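Local coordinates for protein DegT/DnrJ/EryC1/StrS aminotransferase (Brucella abortus 2308, PDB 4QGR) that probably acts as a pyridoxal-phosphate-dependent aminotransferase of the DegT/DnrJ/EryC1/StrS family, binding pyridoxal 5'-phosphate and transferring amino groups, at residues G52-V57 with N181-A186; F147-S152 with A289-A294. All blocks are in the same frame, centred on the assembly; numbering follows the deposited sequence.

Contact 1. Residues G52-V57 with N181-A186; sequences GEYLGV and NVMCGA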
loop_
_atom_site.group_PDB
_atom_site.type_symbol
_atom_site.label_atom_id
_atom_site.label_comp_id
_atom_site.label_asym_id
_atom_site.label_seq_id
_atom_site.Cartn_x
_atom_site.Cartn_y
_atom_site.Cartn_z
ATOM N N GLY A 52 -17.424 4.821 11.307
ATOM C CA GLY A 52 -18.143 6.062 10.938
ATOM C C GLY A 52 -19.065 6.561 12.064
ATOM O O GLY A 52 -19.063 7.741 12.404
ATOM N N GLU A 53 -19.835 5.665 12.670
ATOM C CA GLU A 53 -20.726 6.075 13.770
ATOM C C GLU A 53 -19.987 6.489 14.996
ATOM O O GLU A 53 -20.369 7.432 15.649
ATOM C CB GLU A 53 -21.718 4.950 14.098
ATOM C CG GLU A 53 -22.614 4.756 12.891
ATOM C CD GLU A 53 -24.026 4.320 13.209
ATOM O OE1 GLU A 53 -24.495 4.545 14.362
ATOM O OE2 GLU A 53 -24.641 3.770 12.281
ATOM N N TYR A 54 -18.875 5.818 15.271
ATOM C CA TYR A 54 -18.014 6.158 16.397
ATOM C C TYR A 54 -17.475 7.587 16.246
ATOM O O TYR A 54 -17.440 8.371 17.211
ATOM C CB TYR A 54 -16.831 5.155 16.503
ATOM C CG TYR A 54 -15.931 5.442 17.669
ATOM C CD1 TYR A 54 -16.379 5.256 19.000
ATOM C CD2 TYR A 54 -14.644 5.922 17.489
ATOM C CE1 TYR A 54 -15.545 5.548 20.076
ATOM C CE2 TYR A 54 -13.820 6.189 18.557
ATOM C CZ TYR A 54 -14.286 6.027 19.842
ATOM O OH TYR A 54 -13.464 6.310 20.902
ATOM N N LEU A 55 -17.047 7.917 15.033
ATOM C CA LEU A 55 -16.424 9.207 14.800
ATOM C C LEU A 55 -17.432 10.303 14.430
ATOM O O LEU A 55 -17.051 11.466 14.313
ATOM C CB LEU A 55 -15.418 9.102 13.653
ATOM C CG LEU A 55 -14.234 8.181 13.840
ATOM C CD1 LEU A 55 -13.368 8.123 12.579
ATOM C CD2 LEU A 55 -13.417 8.583 15.046
ATOM N N GLY A 56 -18.670 9.914 14.180
ATOM C CA GLY A 56 -19.683 10.840 13.646
ATOM C C GLY A 56 -19.422 11.390 12.274
ATOM O O GLY A 56 -19.720 12.553 11.993
ATOM N N VAL A 57 -18.874 10.584 11.380
ATOM C CA VAL A 57 -18.640 11.047 10.008
ATOM C C VAL A 57 -19.447 10.146 9.093
ATOM O O VAL A 57 -19.608 8.946 9.378
ATOM C CB VAL A 57 -17.155 11.012 9.605
ATOM C CG1 VAL A 57 -16.308 11.824 10.573
ATOM C CG2 VAL A 57 -16.652 9.599 9.535
ATOM N N ASN A 181 -16.425 17.953 21.650
ATOM C CA ASN A 181 -17.408 16.997 21.151
ATOM C C ASN A 181 -17.344 16.698 19.663
ATOM O O ASN A 181 -18.282 16.166 19.118
ATOM C CB ASN A 181 -18.852 17.419 21.548
ATOM C CG ASN A 181 -19.153 17.094 22.982
ATOM O OD1 ASN A 181 -19.511 17.971 23.773
ATOM N ND2 ASN A 181 -18.970 15.829 23.344
ATOM N N VAL A 182 -16.242 17.032 19.002
ATOM C CA VAL A 182 -16.050 16.600 17.650
ATOM C C VAL A 182 -14.897 15.604 17.718
ATOM O O VAL A 182 -13.899 15.866 18.359
ATOM C CB VAL A 182 -15.727 17.772 16.731
ATOM C CG1 VAL A 182 -15.414 17.251 15.340
ATOM C CG2 VAL A 182 -16.940 18.721 16.689
ATOM N N MET A 183 -15.103 14.426 17.152
ATOM C CA MET A 183 -14.058 13.390 17.198
ATOM C C MET A 183 -12.936 13.691 16.202
ATOM O O MET A 183 -13.182 14.005 15.032
ATOM C CB MET A 183 -14.668 12.036 16.826
ATOM C CG MET A 183 -15.775 11.556 17.766
ATOM S SD MET A 183 -15.251 11.224 19.463
ATOM C CE MET A 183 -14.529 9.606 19.263
ATOM N N CYS A 184 -11.694 13.443 16.615
ATOM C CA CYS A 184 -10.586 13.461 15.699
ATOM C C CYS A 184 -10.864 12.488 14.571
ATOM O O CYS A 184 -11.323 11.367 14.785
ATOM C CB CYS A 184 -9.289 13.096 16.394
ATOM S SG CYS A 184 -8.712 14.361 17.565
ATOM N N GLY A 185 -10.576 12.927 13.370
ATOM C CA GLY A 185 -11.047 12.268 12.166
ATOM C C GLY A 185 -12.098 13.043 11.403
ATOM O O GLY A 185 -12.205 12.918 10.146
ATOM N N ALA A 186 -12.838 13.878 12.120
ATOM C CA ALA A 186 -13.968 14.568 11.590
ATOM C C ALA A 186 -13.718 16.074 11.317
ATOM O O ALA A 186 -14.657 16.815 11.014
ATOM C CB ALA A 186 -15.159 14.386 12.561
HETATM O O HOH W 1 -17.455 13.903 15.563
#

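Contact 2. Residues F147-S152 with A289-A294; sequences FGLAAS and AGNRSA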
loop_
_atom_site.group_PDB
_atom_site.type_symbol
_atom_site.label_atom_id
_atom_site.label_comp_id
_atom_site.label_asym_id
_atom_site.label_seq_id
_atom_site.Cartn_x
_atom_site.Cartn_y
_atom_site.Cartn_z
ATOM N N PHE A 147 0.599 13.067 18.669
ATOM C CA PHE A 147 0.524 12.281 19.935
ATOM C C PHE A 147 -0.886 12.026 20.417
ATOM O O PHE A 147 -1.086 11.554 21.535
ATOM C CB PHE A 147 1.378 12.892 21.085
ATOM C CG PHE A 147 2.838 13.133 20.714
ATOM C CD1 PHE A 147 3.546 12.253 19.897
ATOM C CD2 PHE A 147 3.481 14.252 21.166
ATOM C CE1 PHE A 147 4.885 12.483 19.582
ATOM C CE2 PHE A 147 4.851 14.479 20.851
ATOM C CZ PHE A 147 5.551 13.582 20.062
ATOM N N GLY A 148 -1.851 12.343 19.562
ATOM C CA GLY A 148 -3.286 12.129 19.902
ATOM C C GLY A 148 -4.083 13.339 20.225
ATOM O O GLY A 148 -5.319 13.246 20.409
ATOM N N LEU A 149 -3.425 14.509 20.252
ATOM C CA LEU A 149 -4.042 15.754 20.675
ATOM C C LEU A 149 -4.506 16.549 19.456
ATOM O O LEU A 149 -3.693 16.812 18.567
ATOM C CB LEU A 149 -3.018 16.584 21.435
ATOM C CG LEU A 149 -3.468 17.956 22.004
ATOM C CD1 LEU A 149 -4.544 17.727 23.027
ATOM C CD2 LEU A 149 -2.257 18.698 22.581
ATOM N N ALA A 150 -5.795 16.948 19.419
ATOM C CA ALA A 150 -6.319 17.625 18.241
ATOM C C ALA A 150 -5.638 18.984 18.032
ATOM O O ALA A 150 -5.407 19.747 18.991
ATOM C CB ALA A 150 -7.828 17.833 18.331
ATOM N N ALA A 151 -5.310 19.255 16.782
ATOM C CA ALA A 151 -4.773 20.558 16.365
ATOM C C ALA A 151 -5.858 21.649 16.461
ATOM O O ALA A 151 -7.047 21.372 16.728
ATOM C CB ALA A 151 -4.225 20.461 14.943
ATOM N N SER A 152 -5.466 22.886 16.185
ATOM C CA SER A 152 -6.362 24.023 16.413
ATOM C C SER A 152 -7.223 24.315 15.218
ATOM O O SER A 152 -6.967 25.279 14.511
ATOM C CB SER A 152 -5.572 25.251 16.814
ATOM O OG SER A 152 -5.040 25.027 18.102
ATOM N N ALA A 289 -8.883 22.105 28.531
ATOM C CA ALA A 289 -10.327 21.954 28.753
ATOM C C ALA A 289 -11.020 21.522 27.460
ATOM O O ALA A 289 -10.648 22.018 26.432
ATOM C CB ALA A 289 -10.914 23.288 29.231
ATOM N N GLY A 290 -12.021 20.644 27.533
ATOM C CA GLY A 290 -12.799 20.242 26.377
ATOM C C GLY A 290 -12.137 19.214 25.458
ATOM O O GLY A 290 -12.727 18.829 24.444
ATOM N N ASN A 291 -10.923 18.774 25.789
ATOM C CA ASN A 291 -10.210 17.806 24.969
ATOM C C ASN A 291 -10.058 16.479 25.653
ATOM O O ASN A 291 -9.867 16.403 26.869
ATOM C CB ASN A 291 -8.792 18.294 24.593
ATOM C CG ASN A 291 -8.814 19.366 23.497
ATOM O OD1 ASN A 291 -8.538 19.118 22.327
ATOM N ND2 ASN A 291 -9.189 20.564 23.889
ATOM N N ARG A 292 -10.120 15.441 24.842
ATOM C CA ARG A 292 -9.560 14.133 25.169
ATOM C C ARG A 292 -8.524 13.808 24.106
ATOM O O ARG A 292 -8.797 13.933 22.915
ATOM C CB ARG A 292 -10.665 13.076 25.226
ATOM C CG ARG A 292 -10.162 11.732 25.732
ATOM C CD ARG A 292 -11.292 10.694 25.818
ATOM N NE ARG A 292 -11.728 10.134 24.535
ATOM C CZ ARG A 292 -12.796 9.338 24.377
ATOM N NH1 ARG A 292 -13.546 8.992 25.417
ATOM N NH2 ARG A 292 -13.108 8.868 23.170
ATOM N N SER A 293 -7.303 13.472 24.541
ATOM C CA SER A 293 -6.272 13.009 23.620
ATOM C C SER A 293 -6.359 11.488 23.443
ATOM O O SER A 293 -6.757 10.755 24.373
ATOM C CB SER A 293 -4.874 13.364 24.179
ATOM O OG SER A 293 -3.877 12.831 23.302
ATOM N N ALA A 294 -6.011 10.994 22.248
ATOM C CA ALA A 294 -5.837 9.575 22.070
ATOM C C ALA A 294 -4.568 9.060 22.762
ATOM O O ALA A 294 -4.446 7.859 22.950
ATOM C CB ALA A 294 -5.799 9.207 20.612
HETATM O O HOH W 2 -7.720 16.491 21.572
HETATM O O HOH W 3 -7.140 20.733 20.881
#

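Contact 1. Residues G52-V57 with N181-A186
Met183 reaches over the Tyr54 ring with its terminal methyl: CE stands 4.0 Å from the centroid of that ring and 29° off its normal, a CH-pi contact over one face. The methyl is displaced toward the phenol end, since Met183 CE is nearest Tyr54 CE2 and CZ, both at 3.6 Å. The thioether gets there by folding back, bent at chi2 and again at chi3 (-80°), the torsion that places CE, and the two side chains cross at about a right angle. Tyr54 CG lies anti to its backbone N (chi1 -179°), and the OH of the ring is hydrogen-bonded to Glu261 of helix 247-278.

Nearer the backbone, Met183 CB rests 3.5 Å from Leu55 O, while the Leu55 branch ending in CD2 comes within 3.5 Å of Cys184 O. Gly185 has positive phi in its turn, and its O approaches Val57 CG1 at 4.3 Å. At the far end the fit is closer than usual van der Waals contact, with Val57 CG1 3.4 Å from Ala186 CB. Polar linkage across the contact passes through one water, which donates to Leu55 O and accepts from Met183 N, so a carbonyl at the helix end and a strand-edge amide share a partner.

A helix C-cap and a beta turn shape these surfaces. Helix 42-55 ends in a Schellman motif: Val57 N bonds to Gly52 O, Gly56 N more weakly to Glu53 O, and Gly56 has positive phi. On the partner segment, Met183 to Ala186 form a type II beta turn closed by Ala186 N to Met183 O. The arrangement is thus a Schellman-capped helix C-terminus packed against a type II turn that follows strand 182-183.

Contact 2. Residues F147-S152 with A289-A294
Gly148 and Ala294 are joined by the one direct hydrogen bond between the segments, Ala294 N to Gly148 O at 3.0 Å. Its N-H...O angle of 161° is fairly straight, but the donor stands above the carbonyl plane, 43° out of it. The same oxygen receives a CA-H...O contact from Ser293. Ser293 OG, anti to its backbone N (chi1 177°), lies 3.1 Å from Gly148 C; its hydrogen-bond partner is Trp295 N, so toward Gly148 it makes a close packing contact. Gly148 has positive phi, and its bare backbone lets Ser293 OG and Ala294 come close. Ala294 CB lies against Gly148 CA at 3.9 Å.

Farther along, water takes over. One molecule accepts from Ala150 N and lies within hydrogen-bonding distance of both Asn291 OD1 and Arg292 O; a second donates to Ala150 O and, at 2.6 Å, to Asn291 OD1. The amide oxygen of Asn291 is thus bridged to Ala150 O, while the water on Ala150 N lies within its reach. Asn291 ND2 turns the other way, to Ala289 O at 3.3 Å, nearly in the amide plane, which should help fix the rotation of the group.

The second shell holds both segments, and Arg179 of strand 178-179 touches Ala150 from one and Asn291 from the other. Phe147 N is held by Gln173, a residue that binds pyridoxal 5'-phosphate, and Leu149 O by Asn117. Arg292 NH2 bonds to Gly176 O and its NH1 forms a salt bridge with Glu261 of helix 247-278. Strand 291-292 pairs antiparallel with strand 178-179, so the contact joins this edge strand of the small sheet to the loop leading into helix 153-163, with Met264 of helix 247-278 packed on Arg292 and Ala294.

Overall arrangement
Both contacts reach the small antiparallel sheet, at opposite edges: contact 1 uses strand 182-183 and contact 2 strand 291-292, with 178-179 between them. Their centres are 13 Å apart, and they touch where Cys184 SG meets Ala150 CB at 3.7 Å. Glu261 of helix 247-278 serves both, bonding Tyr54 from one and Arg292 from the other. Contact 2 is the more buried, with five of eight touching residues buried against four of seven in the partly buried contact 1, and lies nearer the chain centre. Chemistry differs accordingly: contact 1 packs apolar groups at a helix end with one bridging water, whereas contact 2 relies on backbone polar groups, water and close glycine packing nearer the cofactor.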